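Local coordinates for protein TBC1 domain family member 22A (Homo sapiens, PDB 2QFZ) that probably stimulates GTP hydrolysis by Rab family GTPases through the Rab-GAP TBC domain that this chain contains, at residues A[56-61]-A[156-161]; A[88-92]-A[136-140]; A[111-115]-A[127-131]; A[279-284]-A[329-333]. One frame throughout, in Å; residues are numbered along the deposited sequence. Where two conformers were deposited one is given.

From the N terminus, the first segment to take part lies on helix 56-63, and its partner on helix 150-162 comes some ninety residues later; contact 1 therefore closes the longest of the four loops. Within that loop helix 74-91 returns to the far end of helix 124-140 at contact 2, and within that again the turn at 111-115 folds back on an earlier part of the same helix at contact 3. These three are concentric, without crossing, and contacts 1 and 3 touch through Phe158 and Phe130. Contact 4 follows separately, joining helix 276-291 to the C-terminal helix 319-335, its centre about 35 Å from that of contact 2.

Contact 1 of 4, residues A[56-61]-A[156-161]; sequences RPMTWK and PFFVVF
Trp60 reaches from helix 56-63 to helix 150-162 in the buried interior of the all-helical TBC domain; the two segments approach to 9.8 Å between axes, with 137° between their directions. Starting at its root, CB sits at the edge of the Phe161 ring. CG lies beside the backbone N (chi1 -79°), which sends the indole out toward the other helix. There CE3 meets Phe157 CD1 at 3.7 Å in an oblique ring pair. Trp60 CZ3 comes to 3.8 Å from the carbonyl oxygen Pro156 O. At the far rim CH2 touches Val160 CG2, a methyl that stands over the six-membered ring in a CH-pi contact. Trp60 NE1 is hydrogen-bonded to Asp268 OD1, the oxygen that also receives the salt bridge from Arg56 NE, so one carboxylate ties both side chains to helix 260-270. Arg56 CG lies over the same indole face as Val160 CG1, and Arg56 CD meets Val160 CG2 at 3.8 Å. Beside it, Pro57 CG lies 3.6 Å from Val160 O. Lys61, paired with Asp190, lays its chain over Phe161: CE is 3.8 Å from ring atom CE1, and NZ stands 4.8 Å from the ring centroid, a cation-pi contact.

Contact 2 of 4, residues A[88-92]-A[136-140]; sequences FIEHY and IWAIR
Phe88 offers the face of its ring to Arg140 near the end of helix 74-91, where that helix meets the C-terminal part of helix 124-140 at the protein surface. The guanidinium lies flat on the phenyl, planes 10° apart and centres 3.9 Å apart, with Arg140 NE 3.5 Å from Phe88 CZ. A bend in the arginine chain (chi3 67°) lays the group over the ring, and CD adds a CH-pi contact. Phe88 CD2 also meets Ile136 CG2 at 3.9 Å, obliquely to the ring. Next comes Ile89: although its CB points away from the other helix, CG1 touches Ile136 CD1 at 3.8 Å, the two side chains crossing at about a right angle. Tyr92, the last residue modelled before the gap at 93-100, turns back toward the partner. Its CD1 is 4.3 Å from Ile136 CG1. Ile139 CD1 sits over one ring face, modelled too close to be trusted in detail. Tyr92 OH accepts a short but weak, bent bond from Arg140 NH1 (2.6 Å, 123° at the hydrogen). Tyr192 of helix 181-200 packs on both Ile136 and Arg140. The arginine thus uses its flat face for Phe88 and an N-H at its edge for the phenol; with that bond so bent, stacking probably does more than hydrogen bonding to orient the guanidinium.

Contact 3 of 4, residues A[111-115]-A[127-131]; sequences DIPRM and TEIFE
Ile112 packs its CG2 methyl on Thr127 CG2 at 3.7 Å, seating the turn that carries the end of the IxxDxxR motif of TBC domains against helix 124-140. The same methyl lies 4.0 Å from Phe130 CB, one helical turn on, while CG1, the other branch, reaches Glu131 CG at 4.0 Å. Having CG2 anti to the backbone N and CG1 beside it (chi1 -65°) lets the isoleucine straddle this helix surface. Met115 adds a Met-aromatic contact: its CE comes to the edge of the Phe130 ring, 4.0 Å from CE2, and SD stands obliquely 5.4 Å from the ring centroid. No hydrogen bond crosses between the segments. In the second shell, Phe158 meets Phe130 edge-to-face, Ile121 touches Met115, Thr127 and Phe130, and Tyr105 OH is hydrogen-bonded to Glu131 OE1. The turn is tightened by the bond from Met115 N to Ile112 O. Arg114, at the position that supplies the arginine finger in relatives, touches Gln148 of the YxQG motif. Asp111, aspartate of the same IxxDxxR motif, joins the two: its OD2 is hydrogen-bonded to Tyr146 OH, the tyrosine of YxQG, and OD1 lies 3.3 Å from Arg114 NH1, well out of the guanidinium plane, a pairing of charge alone.

Contact 4 of 4, residues A[279-284]-A[329-333]; sequences HFHLYV and AYRLK
Ala329 and Val284 have the nearest CA atoms of segments 279-284 and 329-333; the small alanine side chain is consistent with axes only 8.6 Å apart, at 108°. Ala329 CB is hemmed in by three partners: Val284 CG2 at 3.7 Å, Phe280 CZ at 3.8 Å and the backbone oxygen Tyr283 O at 3.6 Å. Tyr283 CB in turn rests 3.6 Å from Ala329 O. Beyond it the tyrosine ring, swung beside its own backbone N (chi1 -63°), lies against the next turn of the partner helix: Lys333 CA is over one face in a CH-pi contact, 3.6 Å from CE1, and Leu332 CB comes near CD1. Phe280 closes the other flank, with Tyr330 N at its edge and the Tyr330 ring meeting CZ edge-on.

Packing thins toward the end formed by His279 and Lys333. Lys333 CD still touches Phe280 CD1 at 4.0 Å, but then the chain bends and brings NZ only to 4.2 Å from His279 CE1, near the plane of the imidazole. No hydrogen bond spans the two segments; apolar and CH-pi contacts join them. Trp48 meets Tyr330 edge-to-face, helix 260-270 backs the contact through Leu266 and Tyr270, which touch Val284, and helix 211-227 adds Leu223 against Tyr283 and Ile227 against Leu332.

Contact 1 of 4, residues A[56-61]-A[156-161]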
# COMPACT_ATOMS: atom_id res chain seq x y z
N ARG A 56 -14.10 -6.35 -3.42
CA ARG A 56 -12.71 -6.02 -3.18
C ARG A 56 -12.13 -6.72 -1.95
O ARG A 56 -11.08 -7.31 -2.05
CB ARG A 56 -12.44 -4.48 -3.17
CG ARG A 56 -11.01 -4.12 -3.01
CD ARG A 56 -10.80 -2.59 -2.91
NE ARG A 56 -10.64 -1.96 -4.22
CZ ARG A 56 -11.30 -0.88 -4.65
NH1 ARG A 56 -12.23 -0.31 -3.92
NH2 ARG A 56 -11.02 -0.39 -5.85
N PRO A 57 -12.83 -6.70 -0.79
CA PRO A 57 -12.29 -7.42 0.35
C PRO A 57 -11.92 -8.89 0.09
O PRO A 57 -10.81 -9.29 0.43
CB PRO A 57 -13.42 -7.30 1.40
CG PRO A 57 -14.09 -5.98 0.99
CD PRO A 57 -14.13 -6.09 -0.48
N MET A 58 -12.82 -9.69 -0.46
CA MET A 58 -12.46 -11.11 -0.71
C MET A 58 -11.41 -11.26 -1.84
O MET A 58 -10.58 -12.18 -1.81
CB MET A 58 -13.72 -11.92 -1.05
CG MET A 58 -13.51 -13.42 -1.33
SD MET A 58 -12.61 -14.38 -0.07
CE MET A 58 -13.70 -14.19 1.37
N THR A 59 -11.50 -10.43 -2.89
CA THR A 59 -10.48 -10.45 -3.95
C THR A 59 -9.06 -10.19 -3.39
O THR A 59 -8.16 -10.97 -3.62
CB THR A 59 -10.83 -9.50 -5.11
OG1 THR A 59 -12.12 -9.83 -5.64
CG2 THR A 59 -9.81 -9.60 -6.26
N TRP A 60 -8.88 -9.11 -2.62
CA TRP A 60 -7.59 -8.86 -1.96
C TRP A 60 -7.11 -10.03 -1.10
O TRP A 60 -5.91 -10.41 -1.12
CB TRP A 60 -7.67 -7.59 -1.10
CG TRP A 60 -7.55 -6.31 -1.85
CD1 TRP A 60 -7.82 -6.10 -3.15
CD2 TRP A 60 -7.15 -5.03 -1.31
NE1 TRP A 60 -7.58 -4.79 -3.49
CE2 TRP A 60 -7.17 -4.11 -2.38
CE3 TRP A 60 -6.69 -4.61 -0.06
CZ2 TRP A 60 -6.78 -2.78 -2.22
CZ3 TRP A 60 -6.32 -3.28 0.10
CH2 TRP A 60 -6.37 -2.38 -0.97
N LYS A 61 -8.02 -10.60 -0.33
CA LYS A 61 -7.69 -11.80 0.44
C LYS A 61 -7.23 -12.97 -0.39
O LYS A 61 -6.30 -13.68 0.01
CB LYS A 61 -8.83 -12.20 1.36
CG LYS A 61 -9.04 -11.21 2.48
CD LYS A 61 -10.24 -11.59 3.37
CE LYS A 61 -10.81 -10.35 4.00
NZ LYS A 61 -11.78 -10.72 5.06
N PRO A 156 -4.90 0.98 4.08
CA PRO A 156 -5.73 0.46 3.02
C PRO A 156 -6.41 -0.90 3.32
O PRO A 156 -7.57 -1.09 3.00
CB PRO A 156 -4.76 0.36 1.86
CG PRO A 156 -3.68 1.34 2.24
CD PRO A 156 -3.51 1.14 3.64
N PHE A 157 -5.70 -1.83 3.93
CA PHE A 157 -6.32 -3.09 4.32
C PHE A 157 -7.52 -2.85 5.30
O PHE A 157 -8.60 -3.37 5.13
CB PHE A 157 -5.27 -4.01 4.92
CG PHE A 157 -4.22 -4.43 3.95
CD1 PHE A 157 -4.53 -5.28 2.91
CD2 PHE A 157 -2.92 -3.99 4.06
CE1 PHE A 157 -3.57 -5.70 1.99
CE2 PHE A 157 -1.95 -4.40 3.14
CZ PHE A 157 -2.28 -5.27 2.12
N PHE A 158 -7.33 -1.98 6.26
CA PHE A 158 -8.30 -1.81 7.32
C PHE A 158 -9.55 -1.15 6.74
O PHE A 158 -10.66 -1.58 7.01
CB PHE A 158 -7.72 -1.00 8.49
CG PHE A 158 -8.73 -0.67 9.56
CD1 PHE A 158 -9.00 -1.58 10.60
CD2 PHE A 158 -9.46 0.53 9.49
CE1 PHE A 158 -9.98 -1.27 11.59
CE2 PHE A 158 -10.44 0.84 10.44
CZ PHE A 158 -10.69 -0.05 11.50
N VAL A 159 -9.36 -0.11 5.92
CA VAL A 159 -10.47 0.61 5.34
C VAL A 159 -11.24 -0.28 4.36
O VAL A 159 -12.45 -0.35 4.42
CB VAL A 159 -10.01 1.95 4.69
CG1 VAL A 159 -11.07 2.48 3.74
CG2 VAL A 159 -9.66 2.96 5.79
N VAL A 160 -10.53 -1.00 3.51
CA VAL A 160 -11.17 -1.92 2.58
C VAL A 160 -12.01 -2.96 3.36
O VAL A 160 -13.21 -3.14 3.07
CB VAL A 160 -10.13 -2.56 1.59
CG1 VAL A 160 -10.65 -3.81 0.88
CG2 VAL A 160 -9.69 -1.52 0.57
N PHE A 161 -11.39 -3.59 4.37
CA PHE A 161 -12.05 -4.65 5.12
C PHE A 161 -13.18 -4.14 6.03
O PHE A 161 -14.22 -4.76 6.09
CB PHE A 161 -11.07 -5.52 5.92
CG PHE A 161 -10.00 -6.18 5.09
CD1 PHE A 161 -10.18 -6.45 3.74
CD2 PHE A 161 -8.81 -6.58 5.68
CE1 PHE A 161 -9.17 -7.08 2.98
CE2 PHE A 161 -7.80 -7.21 4.93
CZ PHE A 161 -8.00 -7.47 3.57

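Contact 2 of 4, residues A[88-92]-A[136-140]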
# COMPACT_ATOMS: atom_id res chain seq x y z
N PHE A 88 -1.63 -14.27 19.51
CA PHE A 88 -0.54 -13.30 19.64
C PHE A 88 -0.93 -12.22 20.62
O PHE A 88 -0.14 -11.85 21.44
CB PHE A 88 -0.12 -12.63 18.31
CG PHE A 88 0.37 -13.55 17.25
CD1 PHE A 88 0.80 -14.84 17.55
CD2 PHE A 88 0.42 -13.10 15.93
CE1 PHE A 88 1.24 -15.67 16.53
CE2 PHE A 88 0.86 -13.89 14.92
CZ PHE A 88 1.29 -15.19 15.19
N ILE A 89 -2.16 -11.71 20.52
CA ILE A 89 -2.61 -10.62 21.39
C ILE A 89 -2.53 -11.01 22.87
O ILE A 89 -2.03 -10.25 23.72
CB ILE A 89 -4.07 -10.19 21.08
CG1 ILE A 89 -4.23 -9.64 19.66
CG2 ILE A 89 -4.53 -9.13 22.08
CD1 ILE A 89 -5.63 -9.16 19.39
N GLU A 90 -3.03 -12.21 23.16
CA GLU A 90 -2.99 -12.75 24.50
C GLU A 90 -1.55 -12.88 25.00
O GLU A 90 -1.26 -12.48 26.12
CB GLU A 90 -3.70 -14.12 24.54
CG GLU A 90 -4.45 -14.41 25.84
CD GLU A 90 -5.41 -13.27 26.20
OE1 GLU A 90 -6.18 -12.83 25.31
OE2 GLU A 90 -5.39 -12.82 27.38
N HIS A 91 -0.66 -13.41 24.16
CA HIS A 91 0.72 -13.73 24.57
C HIS A 91 1.58 -12.49 24.77
O HIS A 91 2.45 -12.46 25.64
CB HIS A 91 1.38 -14.64 23.53
CG HIS A 91 2.67 -15.26 23.98
ND1 HIS A 91 3.85 -14.54 24.10
CD2 HIS A 91 2.98 -16.54 24.31
CE1 HIS A 91 4.82 -15.35 24.49
NE2 HIS A 91 4.32 -16.56 24.63
N TYR A 92 1.37 -11.49 23.93
CA TYR A 92 2.02 -10.21 24.06
C TYR A 92 1.03 -9.23 24.69
O TYR A 92 1.44 -8.28 25.36
CB TYR A 92 2.44 -9.69 22.69
CG TYR A 92 3.23 -10.67 21.84
CD1 TYR A 92 2.69 -11.20 20.67
CD2 TYR A 92 4.54 -11.04 22.20
CE1 TYR A 92 3.39 -12.08 19.88
CE2 TYR A 92 5.27 -11.93 21.41
CZ TYR A 92 4.69 -12.46 20.26
OH TYR A 92 5.41 -13.33 19.47
N ILE A 136 2.53 -5.76 17.44
CA ILE A 136 2.70 -7.22 17.24
C ILE A 136 3.60 -7.54 16.04
O ILE A 136 4.51 -8.38 16.13
CB ILE A 136 1.32 -7.94 17.13
CG1 ILE A 136 0.66 -8.02 18.52
CG2 ILE A 136 1.44 -9.35 16.55
CD1 ILE A 136 -0.80 -8.51 18.47
N TRP A 137 3.38 -6.86 14.91
CA TRP A 137 4.26 -7.03 13.74
C TRP A 137 5.76 -6.79 14.11
O TRP A 137 6.64 -7.57 13.72
CB TRP A 137 3.83 -6.11 12.58
CG TRP A 137 4.55 -6.50 11.38
CD1 TRP A 137 4.15 -7.40 10.44
CD2 TRP A 137 5.83 -6.03 10.97
NE1 TRP A 137 5.12 -7.52 9.46
CE2 TRP A 137 6.16 -6.69 9.77
CE3 TRP A 137 6.74 -5.08 11.50
CZ2 TRP A 137 7.35 -6.46 9.09
CZ3 TRP A 137 7.95 -4.89 10.82
CH2 TRP A 137 8.23 -5.56 9.64
N ALA A 138 6.01 -5.73 14.87
CA ALA A 138 7.36 -5.28 15.24
C ALA A 138 8.07 -6.29 16.15
O ALA A 138 9.20 -6.64 15.90
CB ALA A 138 7.30 -3.94 15.92
N ILE A 139 7.39 -6.80 17.17
CA ILE A 139 8.03 -7.80 18.03
C ILE A 139 8.25 -9.14 17.29
O ILE A 139 9.19 -9.84 17.58
CB ILE A 139 7.33 -7.95 19.42
CG1 ILE A 139 5.98 -8.62 19.31
CG2 ILE A 139 7.19 -6.55 20.11
CD1 ILE A 139 5.09 -8.40 20.54
N ARG A 140 7.39 -9.47 16.32
CA ARG A 140 7.56 -10.68 15.52
C ARG A 140 8.53 -10.54 14.35
O ARG A 140 8.83 -11.52 13.66
CB ARG A 140 6.19 -11.21 15.06
CG ARG A 140 5.34 -11.62 16.27
CD ARG A 140 4.09 -12.36 15.91
NE ARG A 140 4.40 -13.65 15.34
CZ ARG A 140 4.67 -14.75 16.05
NH1 ARG A 140 4.67 -14.73 17.38
NH2 ARG A 140 4.94 -15.88 15.43

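Contact 3 of 4, residues A[111-115]-A[127-131]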
# COMPACT_ATOMS: atom_id res chain seq x y z
N ASP A 111 3.50 8.37 16.53
CA ASP A 111 3.16 8.40 15.10
C ASP A 111 1.69 8.18 14.82
O ASP A 111 1.12 8.93 14.04
CB ASP A 111 3.96 7.35 14.34
CG ASP A 111 5.47 7.66 14.28
OD1 ASP A 111 5.88 8.79 14.66
OD2 ASP A 111 6.22 6.76 13.86
N ILE A 112 1.09 7.15 15.43
CA ILE A 112 -0.28 6.78 15.07
C ILE A 112 -1.22 7.96 15.24
O ILE A 112 -1.87 8.34 14.27
CB ILE A 112 -0.83 5.48 15.79
CG1 ILE A 112 -0.05 4.24 15.34
CG2 ILE A 112 -2.34 5.29 15.54
CD1 ILE A 112 0.72 4.40 14.07
N PRO A 113 -1.30 8.55 16.46
CA PRO A 113 -2.18 9.71 16.70
C PRO A 113 -2.15 10.87 15.71
O PRO A 113 -3.16 11.56 15.58
CB PRO A 113 -1.75 10.17 18.08
CG PRO A 113 -1.44 8.89 18.78
CD PRO A 113 -0.65 8.13 17.72
N ARG A 114 -1.05 11.07 15.00
CA ARG A 114 -0.92 12.21 14.07
C ARG A 114 -0.85 11.78 12.60
O ARG A 114 -0.45 12.59 11.75
CB ARG A 114 0.34 13.05 14.38
CG ARG A 114 0.96 12.98 15.80
CD ARG A 114 2.49 13.25 15.76
NE ARG A 114 3.13 12.46 14.70
CZ ARG A 114 4.43 12.45 14.41
NH1 ARG A 114 4.86 11.69 13.38
NH2 ARG A 114 5.31 13.16 15.14
N MET A 115 -1.20 10.54 12.29
CA MET A 115 -1.14 10.08 10.90
C MET A 115 -2.46 10.39 10.16
O MET A 115 -3.45 10.80 10.77
CB MET A 115 -0.75 8.58 10.82
CG MET A 115 -1.87 7.61 11.04
SD MET A 115 -1.28 5.91 11.25
CE MET A 115 -1.46 5.30 9.57
N THR A 127 -7.34 3.91 16.70
CA THR A 127 -5.99 4.16 17.17
C THR A 127 -5.45 2.99 17.93
O THR A 127 -4.29 2.62 17.75
CB THR A 127 -5.89 5.48 18.01
OG1 THR A 127 -6.23 6.59 17.17
CG2 THR A 127 -4.50 5.69 18.50
N GLU A 128 -6.27 2.36 18.74
CA GLU A 128 -5.85 1.18 19.49
C GLU A 128 -5.59 -0.04 18.60
O GLU A 128 -4.70 -0.78 18.86
CB GLU A 128 -6.93 0.78 20.53
N ILE A 129 -6.44 -0.27 17.59
CA ILE A 129 -6.26 -1.41 16.70
C ILE A 129 -4.94 -1.22 15.96
O ILE A 129 -4.12 -2.12 15.88
CB ILE A 129 -7.39 -1.52 15.66
CG1 ILE A 129 -8.68 -1.92 16.33
CG2 ILE A 129 -7.01 -2.54 14.57
CD1 ILE A 129 -9.92 -1.71 15.40
N PHE A 130 -4.75 -0.01 15.43
CA PHE A 130 -3.54 0.32 14.62
C PHE A 130 -2.28 0.08 15.40
O PHE A 130 -1.38 -0.56 14.87
CB PHE A 130 -3.60 1.78 14.10
CG PHE A 130 -4.35 1.93 12.78
CD1 PHE A 130 -5.59 1.37 12.58
CD2 PHE A 130 -3.79 2.66 11.73
CE1 PHE A 130 -6.26 1.52 11.38
CE2 PHE A 130 -4.46 2.80 10.53
CZ PHE A 130 -5.70 2.23 10.36
N GLU A 131 -2.22 0.59 16.65
CA GLU A 131 -1.05 0.38 17.56
C GLU A 131 -0.77 -1.07 17.87
O GLU A 131 0.40 -1.52 17.93
CB GLU A 131 -1.27 1.13 18.91
CG GLU A 131 -1.19 2.63 18.79
CD GLU A 131 -1.52 3.39 20.07
OE1 GLU A 131 -1.70 2.75 21.13
OE2 GLU A 131 -1.58 4.66 20.00

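Contact 4 of 4, residues A[279-284]-A[329-333]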
# COMPACT_ATOMS: atom_id res chain seq x y z
N HIS A 279 8.49 -4.60 -7.37
CA HIS A 279 9.11 -4.35 -8.67
C HIS A 279 8.26 -3.38 -9.48
O HIS A 279 8.72 -2.31 -9.87
CB HIS A 279 9.29 -5.71 -9.39
CG HIS A 279 9.85 -5.62 -10.78
ND1 HIS A 279 9.18 -6.10 -11.89
CD2 HIS A 279 11.05 -5.16 -11.23
CE1 HIS A 279 9.93 -5.92 -12.96
NE2 HIS A 279 11.07 -5.36 -12.60
N PHE A 280 6.98 -3.72 -9.72
CA PHE A 280 6.10 -2.81 -10.47
C PHE A 280 6.04 -1.39 -9.87
O PHE A 280 5.99 -0.44 -10.62
CB PHE A 280 4.70 -3.36 -10.65
CG PHE A 280 3.92 -2.70 -11.75
CD1 PHE A 280 4.47 -2.55 -13.02
CD2 PHE A 280 2.65 -2.19 -11.51
CE1 PHE A 280 3.77 -1.91 -14.04
CE2 PHE A 280 1.92 -1.58 -12.54
CZ PHE A 280 2.48 -1.45 -13.80
N HIS A 281 6.06 -1.29 -8.54
CA HIS A 281 6.12 -0.00 -7.85
C HIS A 281 7.16 0.96 -8.39
O HIS A 281 6.89 2.17 -8.50
CB HIS A 281 6.29 -0.18 -6.31
CG HIS A 281 6.25 1.11 -5.55
ND1 HIS A 281 5.13 1.89 -5.49
CD2 HIS A 281 7.20 1.75 -4.82
CE1 HIS A 281 5.39 3.00 -4.82
NE2 HIS A 281 6.64 2.94 -4.39
N LEU A 282 8.35 0.46 -8.69
CA LEU A 282 9.40 1.28 -9.31
C LEU A 282 8.93 2.03 -10.56
O LEU A 282 9.18 3.19 -10.71
CB LEU A 282 10.60 0.42 -9.71
CG LEU A 282 11.36 -0.36 -8.65
CD1 LEU A 282 12.79 -0.55 -9.12
CD2 LEU A 282 11.34 0.32 -7.29
N TYR A 283 8.23 1.33 -11.45
CA TYR A 283 7.74 1.89 -12.71
C TYR A 283 6.62 2.86 -12.50
O TYR A 283 6.49 3.75 -13.29
CB TYR A 283 7.26 0.77 -13.64
CG TYR A 283 8.39 -0.12 -14.00
CD1 TYR A 283 9.29 0.23 -15.01
CD2 TYR A 283 8.60 -1.28 -13.31
CE1 TYR A 283 10.40 -0.60 -15.32
CE2 TYR A 283 9.69 -2.12 -13.62
CZ TYR A 283 10.57 -1.77 -14.62
OH TYR A 283 11.61 -2.62 -14.91
N VAL A 284 5.79 2.65 -11.46
CA VAL A 284 4.76 3.60 -11.09
C VAL A 284 5.42 4.90 -10.59
O VAL A 284 4.95 6.03 -10.91
CB VAL A 284 3.76 3.00 -10.03
CG1 VAL A 284 2.77 4.08 -9.52
CG2 VAL A 284 3.00 1.83 -10.65
N ALA A 329 3.06 3.41 -16.44
CA ALA A 329 3.98 2.49 -15.70
C ALA A 329 4.19 1.20 -16.48
O ALA A 329 5.33 0.72 -16.63
CB ALA A 329 3.41 2.18 -14.33
N TYR A 330 3.10 0.67 -17.00
CA TYR A 330 3.10 -0.55 -17.75
C TYR A 330 3.92 -0.42 -19.04
O TYR A 330 4.72 -1.30 -19.36
CB TYR A 330 1.65 -1.03 -18.04
CG TYR A 330 1.60 -2.51 -18.39
CD1 TYR A 330 1.75 -3.47 -17.40
CD2 TYR A 330 1.44 -2.94 -19.71
CE1 TYR A 330 1.71 -4.83 -17.70
CE2 TYR A 330 1.42 -4.29 -20.03
CZ TYR A 330 1.56 -5.24 -19.02
OH TYR A 330 1.54 -6.59 -19.31
N ARG A 331 3.76 0.70 -19.75
CA ARG A 331 4.55 0.99 -20.93
C ARG A 331 6.06 1.09 -20.59
O ARG A 331 6.89 0.45 -21.24
CB ARG A 331 4.07 2.27 -21.59
CG ARG A 331 4.82 2.64 -22.87
CD ARG A 331 4.39 3.98 -23.48
NE ARG A 331 4.66 5.13 -22.64
CZ ARG A 331 5.87 5.70 -22.42
NH1 ARG A 331 6.98 5.24 -22.97
NH2 ARG A 331 5.97 6.77 -21.61
N LEU A 332 6.39 1.89 -19.57
CA LEU A 332 7.78 2.07 -19.13
C LEU A 332 8.44 0.77 -18.78
O LEU A 332 9.63 0.59 -19.03
CB LEU A 332 7.89 3.03 -17.94
CG LEU A 332 7.39 4.44 -18.12
CD1 LEU A 332 7.53 5.20 -16.80
CD2 LEU A 332 8.15 5.12 -19.25
N LYS A 333 7.68 -0.17 -18.23
CA LYS A 333 8.16 -1.54 -17.96
C LYS A 333 8.75 -2.22 -19.20
O LYS A 333 9.75 -2.96 -19.11
CB LYS A 333 7.02 -2.36 -17.37
CG LYS A 333 7.34 -3.71 -16.83
CD LYS A 333 6.09 -4.33 -16.17
CE LYS A 333 5.92 -5.82 -16.49
NZ LYS A 333 6.87 -6.73 -15.72